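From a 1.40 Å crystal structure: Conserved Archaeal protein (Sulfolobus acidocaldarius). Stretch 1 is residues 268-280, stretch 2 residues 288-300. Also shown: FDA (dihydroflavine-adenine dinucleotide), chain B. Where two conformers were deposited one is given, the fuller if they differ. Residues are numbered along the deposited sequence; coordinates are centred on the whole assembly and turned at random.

Stretch 1 268-280: ALVPTRRPLYTMA
Stretch 2, residues 288-300: GDSGFTVNPVHGG

Residues 268-271 end a strand and 272-279 continue as loop; residues 288-300, loop but for a 3-10 turn at D289-S290, pack against this whole stretch, burying 722 Å² (both sides summed). The two stretches run antiparallel, CA of T272 lying 4.1 Å from CA of P296, CA of P275 4.6 Å from CA of F292, and CA of L276 5.2 Å from CA of G291. One direct hydrogen bond ties the loops, L276 N to G291 O (2.9 Å, 170°); beside it P275 CA lies 3.4 Å from F292 O in a CA-H...O contact. The main bump is F292 (phi/psi 59/50, chi1 m, chi2 -38°), whose ring fills a hollow lined by P271 (P271 CB to F292 CD1, 3.8 Å), L276 (L276 CD2 to F292 CE2, 3.6 Å) and R273. R273 starts away, but its p, t, m chain curls back until F292 CD2 lies over one guanidinium face, 3.5 Å from R273 NE; NE bonds R274 O, bracing that wall. P271 CG also meets V294 CG2 (3.7 Å), and P296 CB packs on T272 O (3.6 Å). M279 (m, t, p) reaches T293 CG2 with CE (3.5 Å), past bare G291. G299 (82/4) suits glycine: a CB would jam against the preceding carbonyl O. Water 1 bridges L269 O and D289 OD2.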

ATOM      1  N   ALA A 268      12.582   3.406  -0.719  1.00 13.21           N
ATOM      2  CA  ALA A 268      12.184   2.050  -0.376  1.00 12.08           C
ATOM      3  C   ALA A 268      11.324   1.485  -1.501  1.00 11.71           C
ATOM      4  O   ALA A 268      10.897   2.207  -2.409  1.00 12.87           O
ATOM      5  CB  ALA A 268      11.406   2.034   0.954  1.00 13.71           C
ATOM      6  N   LEU A 269      11.064   0.190  -1.438  1.00 12.69           N
ATOM      7  CA  LEU A 269      10.191  -0.439  -2.412  1.00 14.12           C
ATOM      8  C   LEU A 269       8.726  -0.372  -1.986  1.00 12.46           C
ATOM      9  O   LEU A 269       8.420  -0.351  -0.786  1.00 13.18           O
ATOM     10  CB  LEU A 269      10.633  -1.885  -2.637  1.00 16.46           C
ATOM     11  CG  LEU A 269      11.846  -2.006  -3.571  1.00 25.86           C
ATOM     12  CD1 LEU A 269      12.861  -2.994  -3.037  1.00 39.08           C
ATOM     13  CD2 LEU A 269      11.402  -2.386  -4.985  1.00 27.97           C
ATOM     14  N   VAL A 270       7.833  -0.331  -2.968  1.00 11.96           N
ATOM     15  CA  VAL A 270       6.406  -0.354  -2.695  0.87 14.02           C
ATOM     16  C   VAL A 270       5.700  -1.313  -3.669  1.00 12.25           C
ATOM     17  O   VAL A 270       5.815  -1.192  -4.880  1.00 12.67           O
ATOM     18  CB  VAL A 270       5.805   1.085  -2.661  0.87 17.35           C
ATOM     19  CG1 VAL A 270       6.037   1.801  -3.968  0.87 18.95           C
ATOM     20  CG2 VAL A 270       4.317   1.073  -2.306  0.87 16.44           C
ATOM     21  N   PRO A 271       4.984  -2.298  -3.124  1.00 10.22           N
ATOM     22  CA  PRO A 271       4.253  -3.200  -4.029  1.00 12.24           C
ATOM     23  C   PRO A 271       3.120  -2.480  -4.754  1.00 11.81           C
ATOM     24  O   PRO A 271       2.554  -1.526  -4.227  1.00 13.59           O
ATOM     25  CB  PRO A 271       3.703  -4.279  -3.092  1.00 14.17           C
ATOM     26  CG  PRO A 271       3.609  -3.597  -1.743  1.00 16.45           C
ATOM     27  CD  PRO A 271       4.717  -2.571  -1.701  1.00 12.81           C
ATOM     28  N   THR A 272       2.816  -2.904  -5.979  1.00 11.91           N
ATOM     29  CA  THR A 272       1.769  -2.253  -6.767  1.00 12.61           C
ATOM     30  C   THR A 272       0.893  -3.286  -7.454  1.00 14.21           C
ATOM     31  O   THR A 272       0.756  -3.282  -8.667  1.00 16.99           O
ATOM     32  CB  THR A 272       2.368  -1.337  -7.853  1.00 15.10           C
ATOM     33  OG1 THR A 272       3.165  -2.121  -8.754  1.00 16.44           O
ATOM     34  CG2 THR A 272       3.239  -0.229  -7.251  1.00 17.16           C
ATOM     35  N   ARG A 273       0.274  -4.165  -6.688  1.00 11.86           N
ATOM     36  CA  ARG A 273      -0.510  -5.260  -7.258  1.00 11.76           C
ATOM     37  C   ARG A 273      -1.677  -5.637  -6.354  1.00 11.61           C
ATOM     38  O   ARG A 273      -1.827  -5.094  -5.247  1.00 11.80           O
ATOM     39  CB  ARG A 273       0.373  -6.494  -7.480  1.00 12.40           C
ATOM     40  CG  ARG A 273       1.178  -6.909  -6.260  1.00 11.81           C
ATOM     41  CD  ARG A 273       1.544  -8.401  -6.351  1.00 12.59           C
ATOM     42  NE  ARG A 273       0.426  -9.244  -5.924  1.00 12.91           N
ATOM     43  CZ  ARG A 273       0.478 -10.568  -5.838  1.00 14.40           C
ATOM     44  NH1 ARG A 273      -0.563 -11.253  -5.360  1.00 13.98           N
ATOM     45  NH2 ARG A 273       1.572 -11.219  -6.219  1.00 14.51           N
ATOM     46  N   ARG A 274      -2.505  -6.564  -6.837  1.00 11.40           N
ATOM     47  CA  ARG A 274      -3.538  -7.207  -6.030  1.00 12.13           C
ATOM     48  C   ARG A 274      -2.919  -7.767  -4.739  1.00 10.62           C
ATOM     49  O   ARG A 274      -1.714  -8.025  -4.680  1.00 11.27           O
ATOM     50  CB  ARG A 274      -4.174  -8.329  -6.848  1.00 12.68           C
ATOM     51  CG  ARG A 274      -3.192  -9.430  -7.191  1.00 13.25           C
ATOM     52  CD  ARG A 274      -3.494 -10.075  -8.551  1.00 15.96           C
ATOM     53  NE  ARG A 274      -2.497 -11.104  -8.840  1.00 16.80           N
ATOM     54  CZ  ARG A 274      -1.282 -10.865  -9.325  1.00 17.09           C
ATOM     55  NH1 ARG A 274      -0.890  -9.625  -9.589  1.00 15.27           N
ATOM     56  NH2 ARG A 274      -0.451 -11.876  -9.545  1.00 23.53           N
ATOM     57  N   PRO A 275      -3.730  -7.959  -3.690  1.00 11.30           N
ATOM     58  CA  PRO A 275      -3.121  -8.459  -2.447  1.00 11.59           C
ATOM     59  C   PRO A 275      -2.642  -9.906  -2.564  1.00 11.20           C
ATOM     60  O   PRO A 275      -2.886 -10.582  -3.568  1.00 11.80           O
ATOM     61  CB  PRO A 275      -4.256  -8.350  -1.420  1.00 15.04           C
ATOM     62  CG  PRO A 275      -5.518  -8.269  -2.223  1.00 15.03           C
ATOM     63  CD  PRO A 275      -5.170  -7.683  -3.557  1.00 14.52           C
ATOM     64  N   LEU A 276      -1.940 -10.379  -1.534  1.00 12.23           N
ATOM     65  CA  LEU A 276      -1.627 -11.800  -1.432  1.00 11.95           C
ATOM     66  C   LEU A 276      -2.897 -12.597  -1.678  1.00 13.03           C
ATOM     67  O   LEU A 276      -3.944 -12.263  -1.128  1.00 14.58           O
ATOM     68  CB  LEU A 276      -1.170 -12.122  -0.010  1.00 16.35           C
ATOM     69  CG  LEU A 276       0.285 -12.149   0.442  1.00 33.34           C
ATOM     70  CD1 LEU A 276       0.348 -12.857   1.799  1.00 15.59           C
ATOM     71  CD2 LEU A 276       1.217 -12.804  -0.556  1.00 18.31           C
ATOM     72  N   TYR A 277      -2.812 -13.645  -2.496  1.00 12.75           N
ATOM     73  CA  TYR A 277      -3.997 -14.428  -2.836  1.00 12.88           C
ATOM     74  C   TYR A 277      -4.737 -14.923  -1.600  1.00 14.97           C
ATOM     75  O   TYR A 277      -5.970 -14.899  -1.568  1.00 15.60           O
ATOM     76  CB  TYR A 277      -3.643 -15.585  -3.760  1.00 14.44           C
ATOM     77  CG  TYR A 277      -3.442 -15.163  -5.193  1.00 15.65           C
ATOM     78  CD1 TYR A 277      -4.407 -14.415  -5.854  1.00 16.87           C
ATOM     79  CD2 TYR A 277      -2.285 -15.496  -5.883  1.00 19.47           C
ATOM     80  CE1 TYR A 277      -4.236 -14.039  -7.177  1.00 17.80           C
ATOM     81  CE2 TYR A 277      -2.108 -15.115  -7.210  1.00 17.80           C
ATOM     82  CZ  TYR A 277      -3.084 -14.383  -7.833  1.00 16.39           C
ATOM     83  OH  TYR A 277      -2.924 -13.997  -9.151  1.00 21.03           O
ATOM     84  N   THR A 278      -3.987 -15.364  -0.590  1.00 13.04           N
ATOM     85  CA  THR A 278      -4.543 -15.466   0.753  1.00 13.81           C
ATOM     86  C   THR A 278      -3.670 -14.716   1.741  1.00 11.98           C
ATOM     87  O   THR A 278      -2.435 -14.824   1.713  1.00 12.55           O
ATOM     88  CB  THR A 278      -4.772 -16.916   1.232  1.00 12.97           C
ATOM     89  OG1 THR A 278      -5.278 -16.872   2.573  1.00 12.84           O
ATOM     90  CG2 THR A 278      -3.479 -17.724   1.222  1.00 14.30           C
ATOM     91  N   MET A 279      -4.324 -13.961   2.618  1.00 11.39           N
ATOM     92  CA  MET A 279      -3.659 -13.226   3.686  1.00 10.70           C
ATOM     93  C   MET A 279      -3.793 -13.983   5.000  1.00 11.58           C
ATOM     94  O   MET A 279      -3.407 -13.478   6.057  1.00 12.50           O
ATOM     95  CB  MET A 279      -4.250 -11.815   3.803  1.00 11.40           C
ATOM     96  CG  MET A 279      -4.021 -11.002   2.523  1.00 14.18           C
ATOM     97  SD  MET A 279      -5.032  -9.501   2.432  1.00 15.20           S
ATOM     98  CE  MET A 279      -4.065  -8.378   3.416  1.00 16.18           C
ATOM     99  N   ALA A 280      -4.306 -15.213   4.935  1.00 11.52           N
ATOM    100  CA  ALA A 280      -4.488 -16.050   6.127  1.00 11.21           C
ATOM    101  C   ALA A 280      -4.015 -17.470   5.871  1.00 12.22           C
ATOM    102  O   ALA A 280      -4.255 -18.027   4.797  1.00 13.05           O
ATOM    103  CB  ALA A 280      -5.959 -16.073   6.543  1.00 13.74           C
ATOM    104  N   GLY A 288      -0.594  -5.254   5.530  1.00 10.03           N
ATOM    105  CA  GLY A 288       0.256  -4.185   5.035  1.00 10.15           C
ATOM    106  C   GLY A 288       1.052  -4.543   3.790  1.00  9.17           C
ATOM    107  O   GLY A 288       0.656  -5.423   3.004  1.00 10.65           O
ATOM    108  N   ASP A 289       2.181  -3.867   3.606  1.00  9.58           N
ATOM    109  CA  ASP A 289       3.013  -4.126   2.432  1.00  9.74           C
ATOM    110  C   ASP A 289       3.413  -5.599   2.319  1.00 10.29           C
ATOM    111  O   ASP A 289       3.573  -6.098   1.203  1.00 11.14           O
ATOM    112  CB  ASP A 289       4.298  -3.281   2.432  1.00 10.97           C
ATOM    113  CG  ASP A 289       4.068  -1.813   2.084  1.00 11.27           C
ATOM    114  OD1 ASP A 289       2.926  -1.414   1.780  1.00 12.29           O
ATOM    115  OD2 ASP A 289       5.068  -1.053   2.111  1.00 12.34           O
ATOM    116  N   SER A 290       3.604  -6.284   3.448  1.00  9.62           N
ATOM    117  CA  SER A 290       3.939  -7.702   3.395  1.00  9.44           C
ATOM    118  C   SER A 290       2.859  -8.512   2.694  1.00 10.64           C
ATOM    119  O   SER A 290       3.157  -9.533   2.092  1.00 11.28           O
ATOM    120  CB  SER A 290       4.165  -8.237   4.806  1.00 10.72           C
ATOM    121  OG  SER A 290       4.559  -9.595   4.748  1.00 11.75           O
ATOM    122  N   GLY A 291       1.612  -8.060   2.798  1.00  9.82           N
ATOM    123  CA  GLY A 291       0.489  -8.697   2.130  1.00 11.30           C
ATOM    124  C   GLY A 291       0.073  -8.001   0.845  1.00 11.00           C
ATOM    125  O   GLY A 291      -0.997  -8.285   0.308  1.00 11.03           O
ATOM    126  N   PHE A 292       0.901  -7.073   0.375  1.00 10.50           N
ATOM    127  CA  PHE A 292       0.662  -6.324  -0.870  1.00  9.60           C
ATOM    128  C   PHE A 292      -0.648  -5.532  -0.838  1.00 11.32           C
ATOM    129  O   PHE A 292      -1.429  -5.592  -1.789  1.00 13.19           O
ATOM    130  CB  PHE A 292       0.689  -7.235  -2.116  1.00 11.63           C
ATOM    131  CG  PHE A 292       1.865  -8.180  -2.172  1.00 11.52           C
ATOM    132  CD1 PHE A 292       3.131  -7.794  -1.738  1.00 11.66           C
ATOM    133  CD2 PHE A 292       1.694  -9.470  -2.665  1.00 11.88           C
ATOM    134  CE1 PHE A 292       4.198  -8.656  -1.808  1.00 12.25           C
ATOM    135  CE2 PHE A 292       2.761 -10.349  -2.718  1.00 14.20           C
ATOM    136  CZ  PHE A 292       4.009  -9.947  -2.287  1.00 14.60           C
ATOM    137  N   THR A 293      -0.874  -4.761   0.219  1.00 10.57           N
ATOM    138  CA  THR A 293      -2.129  -4.006   0.353  1.00 11.94           C
ATOM    139  C   THR A 293      -2.202  -2.638  -0.377  1.00 14.57           C
ATOM    140  O   THR A 293      -3.220  -1.953  -0.349  1.00 17.50           O
ATOM    141  CB  THR A 293      -2.521  -3.863   1.831  1.00 12.07           C
ATOM    142  OG1 THR A 293      -1.415  -3.325   2.572  1.00 14.36           O
ATOM    143  CG2 THR A 293      -2.881  -5.224   2.410  1.00 12.37           C
ATOM    144  N   VAL A 294      -1.154  -2.276  -1.086  1.00 13.52           N
ATOM    145  CA  VAL A 294      -1.049  -0.942  -1.657  1.00 12.35           C
ATOM    146  C   VAL A 294      -1.935  -0.771  -2.895  1.00 13.91           C
ATOM    147  O   VAL A 294      -2.053  -1.692  -3.718  1.00 13.82           O
ATOM    148  CB  VAL A 294       0.405  -0.697  -2.037  1.00 13.18           C
ATOM    149  CG1 VAL A 294       0.586   0.667  -2.692  1.00 14.60           C
ATOM    150  CG2 VAL A 294       1.283  -0.825  -0.795  1.00 14.88           C
ATOM    151  N   ASN A 295      -2.559   0.399  -3.027  1.00 11.58           N
ATOM    152  CA  ASN A 295      -3.316   0.742  -4.236  1.00 11.59           C
ATOM    153  C   ASN A 295      -2.408   0.701  -5.480  1.00 11.51           C
ATOM    154  O   ASN A 295      -1.414   1.426  -5.550  1.00 12.79           O
ATOM    155  CB  ASN A 295      -3.904   2.142  -4.081  1.00 13.29           C
ATOM    156  CG  ASN A 295      -4.854   2.498  -5.189  1.00 14.45           C
ATOM    157  OD1 ASN A 295      -4.452   2.648  -6.353  1.00 15.04           O
ATOM    158  ND2 ASN A 295      -6.126   2.642  -4.848  1.00 15.43           N
ATOM    159  N   PRO A 296      -2.723  -0.159  -6.461  1.00 11.50           N
ATOM    160  CA  PRO A 296      -1.792  -0.310  -7.591  1.00 11.82           C
ATOM    161  C   PRO A 296      -1.693   0.895  -8.528  1.00 13.04           C
ATOM    162  O   PRO A 296      -0.707   1.003  -9.258  1.00 13.79           O
ATOM    163  CB  PRO A 296      -2.358  -1.520  -8.363  1.00 13.12           C
ATOM    164  CG  PRO A 296      -3.120  -2.290  -7.316  1.00 13.00           C
ATOM    165  CD  PRO A 296      -3.713  -1.250  -6.405  1.00 12.32           C
ATOM    166  N   VAL A 297      -2.686   1.771  -8.534  1.00 12.12           N
ATOM    167  CA  VAL A 297      -2.663   2.895  -9.463  1.00 13.88           C
ATOM    168  C   VAL A 297      -2.019   4.138  -8.861  1.00 16.72           C
ATOM    169  O   VAL A 297      -1.255   4.827  -9.534  1.00 20.35           O
ATOM    170  CB  VAL A 297      -4.052   3.189 -10.018  1.00 15.31           C
ATOM    171  CG1 VAL A 297      -4.079   4.544 -10.718  1.00 23.05           C
ATOM    172  CG2 VAL A 297      -4.437   2.105 -11.009  1.00 19.64           C
ATOM    173  N   HIS A 298      -2.298   4.433  -7.596  1.00 15.07           N
ATOM    174  CA  HIS A 298      -1.659   5.610  -7.012  1.00 14.77           C
ATOM    175  C   HIS A 298      -0.540   5.334  -6.015  1.00 13.78           C
ATOM    176  O   HIS A 298       0.165   6.254  -5.639  1.00 15.66           O
ATOM    177  CB  HIS A 298      -2.668   6.648  -6.484  1.00 16.96           C
ATOM    178  CG  HIS A 298      -3.538   6.174  -5.359  1.00 18.78           C
ATOM    179  ND1 HIS A 298      -3.044   5.594  -4.211  1.00 16.67           N
ATOM    180  CD2 HIS A 298      -4.879   6.258  -5.187  1.00 21.16           C
ATOM    181  CE1 HIS A 298      -4.044   5.321  -3.391  1.00 18.51           C
ATOM    182  NE2 HIS A 298      -5.169   5.713  -3.961  1.00 24.12           N
ATOM    183  N   GLY A 299      -0.359   4.083  -5.603  1.00 12.96           N
ATOM    184  CA  GLY A 299       0.755   3.743  -4.742  1.00 13.25           C
ATOM    185  C   GLY A 299       0.531   4.034  -3.268  1.00 13.30           C
ATOM    186  O   GLY A 299       1.432   3.833  -2.457  1.00 14.47           O
ATOM    187  N   GLY A 300      -0.669   4.489  -2.916  1.00 11.94           N
ATOM    188  CA  GLY A 300      -0.977   4.765  -1.516  1.00 12.77           C
ATOM    189  C   GLY A 300      -1.267   3.492  -0.745  1.00 10.99           C
ATOM    190  O   GLY A 300      -2.134   2.704  -1.118  1.00 10.95           O
TER
HETATM  191  PA  FDA B 501       6.346  -0.630   7.096  1.00 11.70           P
HETATM  192  O1A FDA B 501       7.477  -0.957   6.201  1.00 12.00           O
HETATM  193  O2A FDA B 501       6.020   0.843   7.309  1.00 12.71           O
HETATM  194  O5B FDA B 501       6.613  -1.269   8.519  1.00 11.03           O
HETATM  195  C5B FDA B 501       7.184  -2.588   8.636  1.00 11.04           C
HETATM  196  C4B FDA B 501       7.841  -2.673   9.988  1.00 11.70           C
HETATM  197  O4B FDA B 501       8.258  -4.031  10.233  1.00 11.74           O
HETATM  198  C3B FDA B 501       9.086  -1.796  10.162  1.00 12.68           C
HETATM  199  O3B FDA B 501       8.915  -0.870  11.233  1.00 12.98           O
HETATM  200  C2B FDA B 501      10.227  -2.810  10.365  1.00 12.65           C
HETATM  201  O2B FDA B 501      11.225  -2.338  11.256  1.00 13.64           O
HETATM  202  C1B FDA B 501       9.482  -4.005  10.939  1.00 11.82           C
HETATM  203  N9A FDA B 501      10.085  -5.318  10.748  1.00 11.73           N
HETATM  204  C8A FDA B 501      10.387  -5.928   9.555  1.00 11.96           C
HETATM  205  N7A FDA B 501      10.847  -7.151   9.683  1.00 11.86           N
HETATM  206  C5A FDA B 501      10.835  -7.364  11.054  1.00 11.31           C
HETATM  207  C6A FDA B 501      11.156  -8.488  11.840  1.00 11.73           C
HETATM  208  N6A FDA B 501      11.519  -9.668  11.335  1.00 13.27           N
HETATM  209  N1A FDA B 501      10.983  -8.386  13.172  1.00 11.89           N
HETATM  210  C2A FDA B 501      10.580  -7.218  13.683  1.00 12.57           C
HETATM  211  N3A FDA B 501      10.210  -6.106  13.042  1.00 12.19           N
HETATM  212  C4A FDA B 501      10.336  -6.257  11.718  1.00 11.53           C
HETATM  213  N1  FDA B 501       1.417   5.417   1.101  1.00 10.95           N
HETATM  214  C2  FDA B 501       0.469   6.363   1.399  1.00 11.33           C
HETATM  215  O2  FDA B 501      -0.603   6.056   1.910  1.00 11.95           O
HETATM  216  N3  FDA B 501       0.786   7.669   1.133  1.00 11.51           N
HETATM  217  C4  FDA B 501       1.912   8.140   0.490  1.00 11.85           C
HETATM  218  O4  FDA B 501       2.125   9.350   0.440  1.00 12.91           O
HETATM  219  C4X FDA B 501       2.826   7.119   0.148  1.00 11.30           C
HETATM  220  N5  FDA B 501       3.998   7.462  -0.461  1.00 11.23           N
HETATM  221  C5X FDA B 501       5.044   6.564  -0.508  1.00 10.87           C
HETATM  222  C6  FDA B 501       6.317   6.982  -0.868  1.00 11.82           C
HETATM  223  C7  FDA B 501       7.403   6.121  -0.836  1.00 11.46           C
HETATM  224  C7M FDA B 501       8.782   6.660  -1.109  1.00 12.64           C
HETATM  225  C8  FDA B 501       7.206   4.779  -0.477  1.00 11.22           C
HETATM  226  C8M FDA B 501       8.379   3.833  -0.364  1.00 13.20           C
HETATM  227  C9  FDA B 501       5.923   4.346  -0.133  1.00 10.98           C
HETATM  228  C9A FDA B 501       4.846   5.226  -0.124  1.00 10.94           C
HETATM  229  N10 FDA B 501       3.543   4.834   0.258  1.00 10.59           N
HETATM  230  C10 FDA B 501       2.590   5.798   0.503  1.00 11.36           C
HETATM  231  C1' FDA B 501       3.255   3.452   0.718  1.00 10.80           C
HETATM  232  C2' FDA B 501       3.266   3.376   2.256  1.00 11.01           C
HETATM  233  O2' FDA B 501       4.401   4.067   2.786  1.00 11.03           O
HETATM  234  C3' FDA B 501       3.325   1.918   2.718  1.00 11.05           C
HETATM  235  O3' FDA B 501       2.349   1.183   1.992  1.00 10.86           O
HETATM  236  C4' FDA B 501       3.026   1.690   4.207  1.00 11.09           C
HETATM  237  O4' FDA B 501       3.775   2.578   5.036  1.00 11.32           O
HETATM  238  C5' FDA B 501       3.294   0.257   4.605  1.00 10.85           C
HETATM  239  O5' FDA B 501       3.107   0.099   6.027  1.00 10.69           O
HETATM  240  P   FDA B 501       3.493  -1.278   6.723  1.00 10.86           P
HETATM  241  O1P FDA B 501       3.170  -1.128   8.152  1.00 10.79           O
HETATM  242  O2P FDA B 501       2.904  -2.466   5.977  1.00 10.79           O
HETATM  243  O3P FDA B 501       5.072  -1.420   6.504  1.00 10.86           O
HETATM  244  O   HOH W   1       6.473   0.962   0.852  1.00 12.03           O
HETATM  245  O   HOH W   2       0.204  -3.837  -3.640  1.00 14.99           O